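Local structure of ectonucleotide pyrophosphatase/phosphodiesterase family member 5 (Mus musculus, 5VEO) at residues A[40-46]-A[338-342]; A[46-52]-A[350-356]; A[55-60]-A[74-79]; A[81-86]-A[297-301]. The protein is a zinc-binding ectoenzyme of the alkaline phosphatase superfamily that probably hydrolyses nucleotide phosphodiester bonds, with a restricted range of substrates. The protein carries 1 engineered substitution. All coordinates share one frame. Residue numbers count along the deposited sequence, not the author numbering.

Contact 1 (A[40-46]-A[338-342])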
# COMPACT_ATOMS: atom_id res chain seq x y z
N ILE A 40 3.03 -9.58 19.84
CA ILE A 40 4.17 -9.00 19.13
C ILE A 40 4.59 -7.68 19.78
O ILE A 40 5.78 -7.40 19.94
CB ILE A 40 3.83 -8.82 17.64
CG1 ILE A 40 3.78 -10.20 16.98
CG2 ILE A 40 4.87 -7.92 16.97
CD1 ILE A 40 3.38 -10.20 15.53
N MET A 41 3.62 -6.83 20.11
CA MET A 41 3.93 -5.56 20.76
C MET A 41 4.74 -5.77 22.03
O MET A 41 5.79 -5.14 22.22
CB MET A 41 2.64 -4.79 21.06
CG MET A 41 1.96 -4.27 19.82
SD MET A 41 0.20 -3.95 20.05
CE MET A 41 0.25 -2.85 21.44
N LYS A 42 4.28 -6.67 22.91
CA LYS A 42 4.94 -6.89 24.20
C LYS A 42 6.36 -7.41 24.01
O LYS A 42 7.23 -7.22 24.88
CB LYS A 42 4.11 -7.89 25.00
CG LYS A 42 4.62 -8.23 26.40
CD LYS A 42 3.86 -9.43 26.97
CE LYS A 42 4.51 -9.99 28.24
NZ LYS A 42 5.47 -11.12 27.97
N ASN A 43 6.60 -8.09 22.89
CA ASN A 43 7.88 -8.72 22.63
C ASN A 43 8.62 -8.03 21.49
O ASN A 43 9.58 -8.60 20.95
CB ASN A 43 7.66 -10.20 22.34
CG ASN A 43 7.20 -10.94 23.58
OD1 ASN A 43 7.98 -11.12 24.52
ND2 ASN A 43 5.93 -11.31 23.63
N GLY A 44 8.22 -6.82 21.13
CA GLY A 44 8.71 -6.20 19.91
C GLY A 44 8.51 -4.70 19.91
O GLY A 44 8.54 -4.04 20.96
N VAL A 45 8.32 -4.15 18.71
CA VAL A 45 8.22 -2.71 18.51
C VAL A 45 6.88 -2.39 17.86
O VAL A 45 6.28 -3.21 17.17
CB VAL A 45 9.37 -2.13 17.65
CG1 VAL A 45 10.73 -2.37 18.30
CG2 VAL A 45 9.35 -2.70 16.24
N HIS A 46 6.44 -1.15 18.07
CA HIS A 46 5.15 -0.66 17.59
C HIS A 46 5.31 0.82 17.30
O HIS A 46 5.89 1.54 18.11
CB HIS A 46 4.08 -0.92 18.66
CG HIS A 46 2.70 -0.42 18.34
ND1 HIS A 46 1.83 -0.03 19.33
CD2 HIS A 46 2.03 -0.27 17.17
CE1 HIS A 46 0.69 0.35 18.79
NE2 HIS A 46 0.78 0.21 17.48
N PHE A 338 1.93 -0.53 12.14
CA PHE A 338 3.30 -1.03 11.99
C PHE A 338 3.76 -1.62 13.31
O PHE A 338 3.77 -0.93 14.34
CB PHE A 338 4.26 0.08 11.55
CG PHE A 338 5.67 -0.40 11.32
CD1 PHE A 338 6.11 -0.67 10.03
CD2 PHE A 338 6.54 -0.58 12.38
CE1 PHE A 338 7.42 -1.12 9.82
CE2 PHE A 338 7.82 -1.03 12.17
CZ PHE A 338 8.26 -1.30 10.88
N LEU A 339 4.17 -2.89 13.27
CA LEU A 339 4.75 -3.53 14.44
C LEU A 339 5.74 -4.58 13.97
O LEU A 339 5.71 -5.00 12.82
CB LEU A 339 3.67 -4.12 15.36
CG LEU A 339 2.73 -5.25 14.97
CD1 LEU A 339 2.02 -5.79 16.23
CD2 LEU A 339 1.70 -4.78 13.94
N ALA A 340 6.65 -4.99 14.85
CA ALA A 340 7.65 -5.95 14.41
C ALA A 340 8.23 -6.70 15.60
O ALA A 340 8.20 -6.23 16.74
CB ALA A 340 8.76 -5.25 13.64
N HIS A 341 8.78 -7.88 15.30
CA HIS A 341 9.41 -8.74 16.29
C HIS A 341 10.57 -9.45 15.65
O HIS A 341 10.45 -9.93 14.53
CB HIS A 341 8.44 -9.79 16.82
CG HIS A 341 9.12 -10.89 17.58
ND1 HIS A 341 9.65 -11.99 16.95
CD2 HIS A 341 9.36 -11.05 18.90
CE1 HIS A 341 10.21 -12.78 17.86
NE2 HIS A 341 10.05 -12.23 19.05
N GLY A 342 11.70 -9.53 16.36
CA GLY A 342 12.77 -10.39 15.91
C GLY A 342 14.07 -10.06 16.59
O GLY A 342 14.17 -9.14 17.42
O HOH W 1 11.62 -8.10 19.04
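Two antiparallel strands, 45-51 and 338-341, meet here in the mixed central sheet of the alkaline phosphatase-like fold, where the chain leaves helix 35-42. V45 and A340 form the hydrogen-bonded pair: V45 N donates to A340 O and A340 N to V45 O, both at 2.9 Å. Their side chains lie on one face of the sheet, V45 CG2 3.7 Å from A340 CB, where a small methyl leaves room for the branched valine. On the other face L339 adopts chi1 p and chi2 t, which brings its CD1 within 3.6 Å of I40 CG2 and 3.9 Å of M41 CG. I40, in the mt rotamer, thus joins helix to sheet, and L201 and I205 of helix 190-210 cover it further. G44 suits the turn into the strand, since a CB there would clash with A340 O, which lies 3.2 Å from G44 CA. H341, chi1 t, turns its ring edge to the helix end, placing CD2 3.2 Å from N43 O.

Contact 2 (A[46-52]-A[350-356]). With NAG (2-acetamido-2-deoxy-beta-D-glucopyranose), chain G; EDO (1,2-ethanediol), chain K.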
# COMPACT_ATOMS: atom_id res chain seq x y z
N HIS A 46 6.44 -1.15 18.07
CA HIS A 46 5.15 -0.66 17.59
C HIS A 46 5.31 0.82 17.30
O HIS A 46 5.89 1.54 18.11
CB HIS A 46 4.08 -0.92 18.66
CG HIS A 46 2.70 -0.42 18.34
ND1 HIS A 46 1.83 -0.03 19.33
CD2 HIS A 46 2.03 -0.27 17.17
CE1 HIS A 46 0.69 0.35 18.79
NE2 HIS A 46 0.78 0.21 17.48
N VAL A 47 4.86 1.27 16.12
CA VAL A 47 4.91 2.68 15.75
C VAL A 47 3.47 3.18 15.66
O VAL A 47 2.68 2.64 14.88
CB VAL A 47 5.65 2.90 14.43
CG1 VAL A 47 5.60 4.38 14.04
CG2 VAL A 47 7.13 2.44 14.55
N ASN A 48 3.13 4.22 16.43
CA ASN A 48 1.74 4.70 16.45
C ASN A 48 1.28 5.25 15.10
O ASN A 48 0.18 4.93 14.63
CB ASN A 48 1.56 5.78 17.51
CG ASN A 48 1.45 5.23 18.90
OD1 ASN A 48 1.10 4.07 19.11
ND2 ASN A 48 1.67 6.11 19.89
N GLN A 49 2.06 6.17 14.51
CA GLN A 49 1.63 6.96 13.36
C GLN A 49 2.64 6.83 12.23
O GLN A 49 3.69 7.48 12.23
CB GLN A 49 1.42 8.42 13.73
CG GLN A 49 0.15 8.63 14.53
CD GLN A 49 -1.13 8.34 13.72
OE1 GLN A 49 -1.44 9.03 12.75
NE2 GLN A 49 -1.83 7.30 14.09
N VAL A 50 2.25 6.03 11.24
CA VAL A 50 3.02 5.80 10.02
C VAL A 50 2.42 6.68 8.94
O VAL A 50 1.27 6.48 8.54
CB VAL A 50 2.95 4.34 9.59
CG1 VAL A 50 3.70 4.14 8.24
CG2 VAL A 50 3.44 3.43 10.69
N THR A 51 3.19 7.65 8.49
CA THR A 51 2.76 8.43 7.35
C THR A 51 3.12 7.67 6.09
O THR A 51 4.31 7.50 5.76
CB THR A 51 3.41 9.81 7.34
OG1 THR A 51 3.01 10.52 8.51
CG2 THR A 51 2.97 10.58 6.13
N ASN A 52 2.10 7.18 5.40
CA ASN A 52 2.26 6.45 4.15
C ASN A 52 2.29 7.46 3.01
O ASN A 52 2.59 8.64 3.23
CB ASN A 52 1.17 5.37 4.05
CG ASN A 52 -0.27 5.93 4.16
OD1 ASN A 52 -0.50 7.05 4.64
ND2 ASN A 52 -1.25 5.11 3.75
N THR A 350 7.66 1.27 22.12
CA THR A 350 6.71 2.02 21.31
C THR A 350 7.34 3.33 20.88
O THR A 350 7.87 4.08 21.70
CB THR A 350 5.42 2.30 22.07
OG1 THR A 350 4.88 1.06 22.52
CG2 THR A 350 4.38 2.98 21.15
N LYS A 351 7.24 3.60 19.59
CA LYS A 351 7.72 4.80 18.94
C LYS A 351 6.53 5.58 18.38
O LYS A 351 5.57 4.99 17.88
CB LYS A 351 8.68 4.39 17.83
CG LYS A 351 9.19 5.49 17.00
CD LYS A 351 10.26 4.94 16.12
CE LYS A 351 10.55 5.89 15.04
NZ LYS A 351 11.51 6.91 15.45
N GLU A 352 6.60 6.92 18.42
CA GLU A 352 5.42 7.69 18.03
C GLU A 352 5.18 7.65 16.51
O GLU A 352 4.03 7.47 16.09
CB GLU A 352 5.51 9.13 18.51
CG GLU A 352 4.36 10.00 18.05
CD GLU A 352 2.97 9.48 18.48
OE1 GLU A 352 2.87 8.70 19.46
OE2 GLU A 352 1.98 9.88 17.82
N ALA A 353 6.22 7.85 15.69
CA ALA A 353 5.98 8.10 14.27
C ALA A 353 7.10 7.61 13.36
O ALA A 353 8.26 7.53 13.76
CB ALA A 353 5.79 9.60 14.00
N MET A 354 6.73 7.33 12.12
CA MET A 354 7.70 7.01 11.08
C MET A 354 7.06 7.34 9.74
O MET A 354 5.84 7.51 9.64
CB MET A 354 8.12 5.55 11.16
CG MET A 354 7.16 4.58 10.54
SD MET A 354 7.67 2.82 10.63
CE MET A 354 8.96 2.65 9.43
N ASN A 355 7.89 7.46 8.71
CA ASN A 355 7.43 7.53 7.34
C ASN A 355 7.55 6.15 6.70
O ASN A 355 8.56 5.46 6.90
CB ASN A 355 8.25 8.54 6.55
CG ASN A 355 8.08 9.96 7.06
OD1 ASN A 355 6.96 10.40 7.32
ND2 ASN A 355 9.18 10.68 7.19
N SER A 356 6.56 5.76 5.91
CA SER A 356 6.64 4.44 5.30
C SER A 356 7.77 4.35 4.28
O SER A 356 8.21 3.24 3.97
CB SER A 356 5.32 4.06 4.65
OG SER A 356 5.10 4.81 3.49
C1 NAG G . 9.27 12.07 7.59
C2 NAG G . 10.02 12.38 8.91
C3 NAG G . 10.22 13.88 9.10
C4 NAG G . 10.83 14.51 7.85
C5 NAG G . 9.98 14.18 6.64
C6 NAG G . 10.53 14.76 5.37
C7 NAG G . 9.74 10.71 10.68
C8 NAG G . 8.92 10.27 11.85
N2 NAG G . 9.34 11.82 10.06
O3 NAG G . 11.08 14.10 10.21
O4 NAG G . 10.90 15.92 7.99
O5 NAG G . 9.93 12.75 6.47
O6 NAG G . 11.65 14.02 4.90
O7 NAG G . 10.71 10.04 10.26
C1 EDO K . 5.66 9.56 3.52
O1 EDO K . 6.27 8.25 3.68
C2 EDO K . 6.58 10.74 3.88
O2 EDO K . 5.89 12.01 3.70
O HOH W 2 5.38 12.70 8.28
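This is a pair of parallel strands at the edge of the central alkaline phosphatase-like sheet, with 349-355 outermost and 45-51 inside it. Both strands turn a corner at matching places, N48 and E352, and the pairing resumes beyond it, so that the axes of the short strands 49-51 and 353-355 come within 4.7 Å, 18° apart in direction. K351 N donates to H46 O at 2.9 Å before the corner; M354 N to Q49 O at 3.0 Å and T51 N to M354 O at 2.9 Å carry the pattern on after it.

M354 and V47 bury the most surface. M354 is long and flexible enough to fill the space beside two beta-branched residues that suit strands: its CG lies 3.8 Å from V47 CG1 and 3.9 Å from V50 CG2, and F338 of the adjoining strand closes this apolar face.

E352 is the third. Its CB points away, but chi2 p folds the carboxylate back, and N48 ND2 donates to E352 OE1 at 2.9 Å, a polar link fitting an exposed corner. Q49 N also donates to E352 O at 2.8 Å.

Toward the far end N355 carries an N-linked glycan, which an edge strand can accommodate; a water bridges its side chain to T51, 3.0 Å from N355 OD1, while N355 ND2 is bonded to NAG C1 at 1.4 Å.

Contact 3 (A[55-60]-A[74-79]). Engineered in segment 55-60: A58 (natural residue Thr). With AMP (adenosine monophosphate), chain Q.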
# COMPACT_ATOMS: atom_id res chain seq x y z
N ILE A 55 -1.07 8.65 -3.64
CA ILE A 55 -2.40 8.40 -3.09
C ILE A 55 -2.39 7.14 -2.23
O ILE A 55 -1.62 6.22 -2.45
CB ILE A 55 -3.46 8.28 -4.21
CG1 ILE A 55 -3.26 7.03 -5.07
CG2 ILE A 55 -3.45 9.54 -5.07
CD1 ILE A 55 -4.32 6.84 -6.13
N THR A 56 -3.29 7.10 -1.24
CA THR A 56 -3.24 6.08 -0.20
C THR A 56 -4.02 4.84 -0.63
O THR A 56 -5.02 4.42 0.01
CB THR A 56 -3.71 6.66 1.13
OG1 THR A 56 -5.01 7.26 1.00
CG2 THR A 56 -2.73 7.69 1.68
N LYS A 57 -3.54 4.24 -1.73
CA LYS A 57 -4.05 3.00 -2.31
C LYS A 57 -2.96 1.92 -2.32
O LYS A 57 -1.78 2.19 -2.06
CB LYS A 57 -4.58 3.24 -3.74
CG LYS A 57 -5.68 4.30 -3.85
CD LYS A 57 -7.00 3.70 -3.90
CE LYS A 57 -8.14 4.62 -4.25
NZ LYS A 57 -9.38 3.93 -3.73
N ALA A 58 -3.35 0.69 -2.66
CA ALA A 58 -2.45 -0.46 -2.54
C ALA A 58 -1.20 -0.35 -3.41
O ALA A 58 -0.09 -0.61 -2.94
CB ALA A 58 -3.20 -1.74 -2.88
N TYR A 59 -1.36 -0.06 -4.70
CA TYR A 59 -0.19 -0.28 -5.55
C TYR A 59 0.87 0.79 -5.30
O TYR A 59 2.05 0.45 -5.17
CB TYR A 59 -0.62 -0.43 -7.02
CG TYR A 59 -0.82 -1.91 -7.27
CD1 TYR A 59 -1.75 -2.64 -6.53
CD2 TYR A 59 0.02 -2.61 -8.11
CE1 TYR A 59 -1.86 -4.02 -6.68
CE2 TYR A 59 -0.09 -3.97 -8.27
CZ TYR A 59 -1.03 -4.67 -7.56
OH TYR A 59 -1.10 -6.04 -7.71
N PRO A 60 0.51 2.07 -5.16
CA PRO A 60 1.56 3.04 -4.79
C PRO A 60 2.22 2.71 -3.46
O PRO A 60 3.44 2.83 -3.31
CB PRO A 60 0.81 4.37 -4.75
CG PRO A 60 -0.36 4.18 -5.59
CD PRO A 60 -0.76 2.74 -5.46
N HIS A 74 8.76 6.39 -8.11
CA HIS A 74 8.75 5.00 -8.54
C HIS A 74 7.74 4.72 -9.65
O HIS A 74 7.82 3.66 -10.27
CB HIS A 74 8.57 4.04 -7.36
CG HIS A 74 7.28 4.16 -6.61
ND1 HIS A 74 6.04 4.12 -7.22
CD2 HIS A 74 7.05 4.22 -5.28
CE1 HIS A 74 5.10 4.17 -6.29
NE2 HIS A 74 5.68 4.25 -5.11
N GLY A 75 6.82 5.64 -9.93
CA GLY A 75 5.98 5.59 -11.11
C GLY A 75 4.69 4.81 -10.99
O GLY A 75 3.88 4.84 -11.92
N ILE A 76 4.46 4.13 -9.87
CA ILE A 76 3.18 3.45 -9.63
C ILE A 76 2.33 4.45 -8.85
O ILE A 76 2.27 4.46 -7.62
CB ILE A 76 3.35 2.11 -8.89
CG1 ILE A 76 4.23 1.14 -9.69
CG2 ILE A 76 2.00 1.48 -8.61
CD1 ILE A 76 3.62 0.62 -10.97
N VAL A 77 1.71 5.37 -9.60
CA VAL A 77 1.05 6.52 -8.97
C VAL A 77 -0.39 6.22 -8.55
O VAL A 77 -0.96 6.99 -7.77
CB VAL A 77 1.09 7.77 -9.86
CG1 VAL A 77 2.52 8.09 -10.29
CG2 VAL A 77 0.21 7.65 -11.08
N ALA A 78 -0.97 5.13 -9.02
CA ALA A 78 -2.35 4.78 -8.70
C ALA A 78 -2.56 3.31 -9.06
O ALA A 78 -1.73 2.69 -9.73
CB ALA A 78 -3.33 5.68 -9.46
N ASN A 79 -3.72 2.77 -8.64
CA ASN A 79 -4.13 1.44 -9.06
C ASN A 79 -4.63 1.44 -10.50
O ASN A 79 -4.69 0.38 -11.11
CB ASN A 79 -5.26 0.90 -8.19
CG ASN A 79 -4.85 0.69 -6.75
OD1 ASN A 79 -3.66 0.61 -6.39
ND2 ASN A 79 -5.86 0.55 -5.92
P AMP Q . -6.67 -1.34 -2.59
O1P AMP Q . -6.07 -0.12 -3.24
O2P AMP Q . -8.19 -1.20 -2.44
O3P AMP Q . -6.02 -1.69 -1.25
O5' AMP Q . -6.41 -2.60 -3.54
C5' AMP Q . -6.40 -3.91 -2.96
C4' AMP Q . -6.97 -4.98 -3.85
O4' AMP Q . -6.02 -5.27 -4.87
C3' AMP Q . -7.22 -6.30 -3.13
O3' AMP Q . -8.60 -6.51 -2.94
C2' AMP Q . -6.65 -7.37 -4.07
O2' AMP Q . -7.52 -8.42 -4.38
C1' AMP Q . -6.26 -6.58 -5.30
N9 AMP Q . -5.06 -7.08 -5.94
C8 AMP Q . -3.81 -7.11 -5.44
N7 AMP Q . -2.96 -7.63 -6.36
C5 AMP Q . -3.71 -7.92 -7.45
C6 AMP Q . -3.47 -8.48 -8.80
N6 AMP Q . -2.22 -8.85 -9.15
N1 AMP Q . -4.51 -8.62 -9.64
C2 AMP Q . -5.76 -8.26 -9.31
N3 AMP Q . -6.07 -7.73 -8.12
C4 AMP Q . -5.09 -7.56 -7.17
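In the zinc-containing active site, the start of helix 58-67 and segment 74-79 (the end of helix 71-74 and the loop after it) hold the phosphate of AMP. A58 N and N79 ND2 both donate to AMP O1P, at 2.9 and 2.8 Å. A58 is engineered; the natural threonine is probably the nucleophile, as in other NPP enzymes, and its replacement gives this inactive form. N79 suits its place because an amide can give and accept: while ND2 serves the phosphate, OD1 receives Y59 N at 2.9 Å, a first-turn amide without helical acceptor. The Y59 hydroxyl oxygen, OH, lies 2.8 Å from AMP N7. H74 ND1 accepts from I76 N at 3.1 Å, and H74 NE2 gives a weak bond to P60 O at 3.2 Å, its stronger partner being T64. P60 suits the first turn, having no N-H to satisfy, and packs CG 3.6 Å from V77 C. The loop lies against the N-terminal turn of helix 58-67, linking helix 71-74 to strand 80-83.

Contact 4 (A[81-86]-A[297-301])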
# COMPACT_ATOMS: atom_id res chain seq x y z
N MET A 81 -4.04 3.76 -14.01
CA MET A 81 -3.17 4.78 -14.58
C MET A 81 -3.27 4.78 -16.10
O MET A 81 -3.66 3.78 -16.72
CB MET A 81 -1.70 4.53 -14.26
CG MET A 81 -1.34 4.57 -12.81
SD MET A 81 0.42 4.28 -12.59
CE MET A 81 0.50 2.49 -12.60
N PHE A 82 -2.86 5.89 -16.68
CA PHE A 82 -2.66 6.00 -18.11
C PHE A 82 -1.33 6.70 -18.33
O PHE A 82 -1.11 7.80 -17.81
CB PHE A 82 -3.79 6.77 -18.79
CG PHE A 82 -3.52 7.05 -20.25
CD1 PHE A 82 -3.41 6.01 -21.16
CD2 PHE A 82 -3.36 8.35 -20.70
CE1 PHE A 82 -3.16 6.26 -22.51
CE2 PHE A 82 -3.09 8.60 -22.06
CZ PHE A 82 -3.00 7.56 -22.95
N ASP A 83 -0.45 6.05 -19.09
CA ASP A 83 0.84 6.63 -19.42
C ASP A 83 0.76 7.17 -20.84
O ASP A 83 0.61 6.39 -21.79
CB ASP A 83 1.96 5.60 -19.28
CG ASP A 83 3.33 6.20 -19.51
OD1 ASP A 83 4.26 5.91 -18.72
OD2 ASP A 83 3.49 6.96 -20.49
N PRO A 84 0.81 8.50 -21.03
CA PRO A 84 0.59 9.07 -22.36
C PRO A 84 1.77 8.90 -23.29
O PRO A 84 1.61 9.07 -24.51
CB PRO A 84 0.33 10.54 -22.03
CG PRO A 84 1.17 10.78 -20.81
CD PRO A 84 0.99 9.54 -20.00
N ILE A 85 2.95 8.60 -22.75
CA ILE A 85 4.12 8.34 -23.58
C ILE A 85 4.08 6.92 -24.13
O ILE A 85 4.32 6.69 -25.32
CB ILE A 85 5.41 8.59 -22.78
CG1 ILE A 85 5.44 10.01 -22.19
CG2 ILE A 85 6.63 8.29 -23.64
CD1 ILE A 85 5.09 11.12 -23.15
N LEU A 86 3.75 5.96 -23.28
CA LEU A 86 3.54 4.58 -23.71
C LEU A 86 2.24 4.41 -24.47
O LEU A 86 2.10 3.43 -25.22
CB LEU A 86 3.52 3.66 -22.50
CG LEU A 86 4.75 3.65 -21.59
CD1 LEU A 86 4.52 2.71 -20.42
CD2 LEU A 86 5.97 3.24 -22.38
N ASP A 297 4.82 11.80 -15.64
CA ASP A 297 3.88 11.94 -16.75
C ASP A 297 2.63 11.08 -16.58
O ASP A 297 1.67 11.25 -17.35
CB ASP A 297 4.58 11.61 -18.07
CG ASP A 297 5.72 12.57 -18.40
OD1 ASP A 297 5.68 13.75 -17.96
OD2 ASP A 297 6.66 12.15 -19.11
N ARG A 298 2.59 10.19 -15.58
CA ARG A 298 1.37 9.45 -15.27
C ARG A 298 0.44 10.21 -14.33
O ARG A 298 -0.66 9.71 -14.02
CB ARG A 298 1.72 8.10 -14.66
CG ARG A 298 2.45 7.22 -15.64
CD ARG A 298 3.19 6.11 -14.96
NE ARG A 298 3.98 5.40 -15.96
CZ ARG A 298 4.85 4.44 -15.68
NH1 ARG A 298 5.06 4.06 -14.43
NH2 ARG A 298 5.53 3.89 -16.68
N VAL A 299 0.83 11.39 -13.88
CA VAL A 299 -0.10 12.27 -13.17
C VAL A 299 -0.86 13.08 -14.22
O VAL A 299 -0.26 13.76 -15.07
CB VAL A 299 0.65 13.17 -12.18
CG1 VAL A 299 -0.32 14.11 -11.46
CG2 VAL A 299 1.42 12.32 -11.20
N GLN A 300 -2.18 12.95 -14.19
CA GLN A 300 -3.01 13.52 -15.25
C GLN A 300 -3.08 15.05 -15.14
O GLN A 300 -2.73 15.62 -14.10
CB GLN A 300 -4.40 12.92 -15.20
CG GLN A 300 -4.43 11.42 -15.51
CD GLN A 300 -3.80 11.11 -16.85
OE1 GLN A 300 -4.04 11.82 -17.83
NE2 GLN A 300 -2.98 10.07 -16.90
N PRO A 301 -3.53 15.73 -16.20
CA PRO A 301 -3.49 17.20 -16.20
C PRO A 301 -4.33 17.84 -15.12
O PRO A 301 -4.03 18.97 -14.69
CB PRO A 301 -4.01 17.57 -17.59
CG PRO A 301 -3.70 16.40 -18.44
CD PRO A 301 -3.86 15.19 -17.53
O HOH W 3 -2.57 8.02 -14.73
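A salt bridge supported by a water-mediated link joins the end of strand 80-83 to the loop before strand 302-306, connecting a two-stranded antiparallel hairpin (80-83 with 88-91) to the small four-stranded antiparallel sheet, away from the central sheet. R298 loses most surface here. Its extended side chain runs past M81, whose SD is 4.1 Å from R298 CD, and ends edge-on to D83: NE donates to D83 OD1 at 2.8 Å and NH2 to the same oxygen at 3.1 Å. An arginine suits this place because its several donors can serve more than one segment; NH1 also bonds to G75 O and NH2 to K101 O.

Aspartate is equally apt at D83. While OD1 pairs with the guanidinium of R298, OD2 accepts from I85 N at 2.8 Å and from L86 N at 3.0 Å, an Asx turn within an Asx motif that holds the chain as it leaves the strand. P84, whose ring restrains the backbone of this turn, rests CD 3.2 Å from D297 O, and I85 CG1 comes within 3.9 Å of D297 OD2.

On the other side of the strand F82 turns its ring edge to Q300, and L259 of the four-stranded sheet touches both. One water links the backbones of F82 and R298 and the side chain of Q300: it accepts from F82 N at 2.9 Å and from Q300 NE2 at 3.0 Å, and donates to R298 O at 2.6 Å.

Contacts 1 and 2 share H46 and strand 45-51, which pairs antiparallel with 338-341 and parallel with 349-355; F338 of contact 1 packs on V50 and M354 of contact 2, making one apolar layer. Contact 1 is buried, whereas contact 2, at the sheet edge, adds polar corner residues and a glycan. Contact 3, buried and nearest the chain's centre, replaces strand pairing with side-chain and phosphate hydrogen bonds at the AMP site. Contact 4, partly exposed and on the opposite side of the centre from contacts 1 and 2, relies on charge and water. It meets contact 3 directly, through R298 NH1 on G75 O (2.9 Å) and I76 against M81.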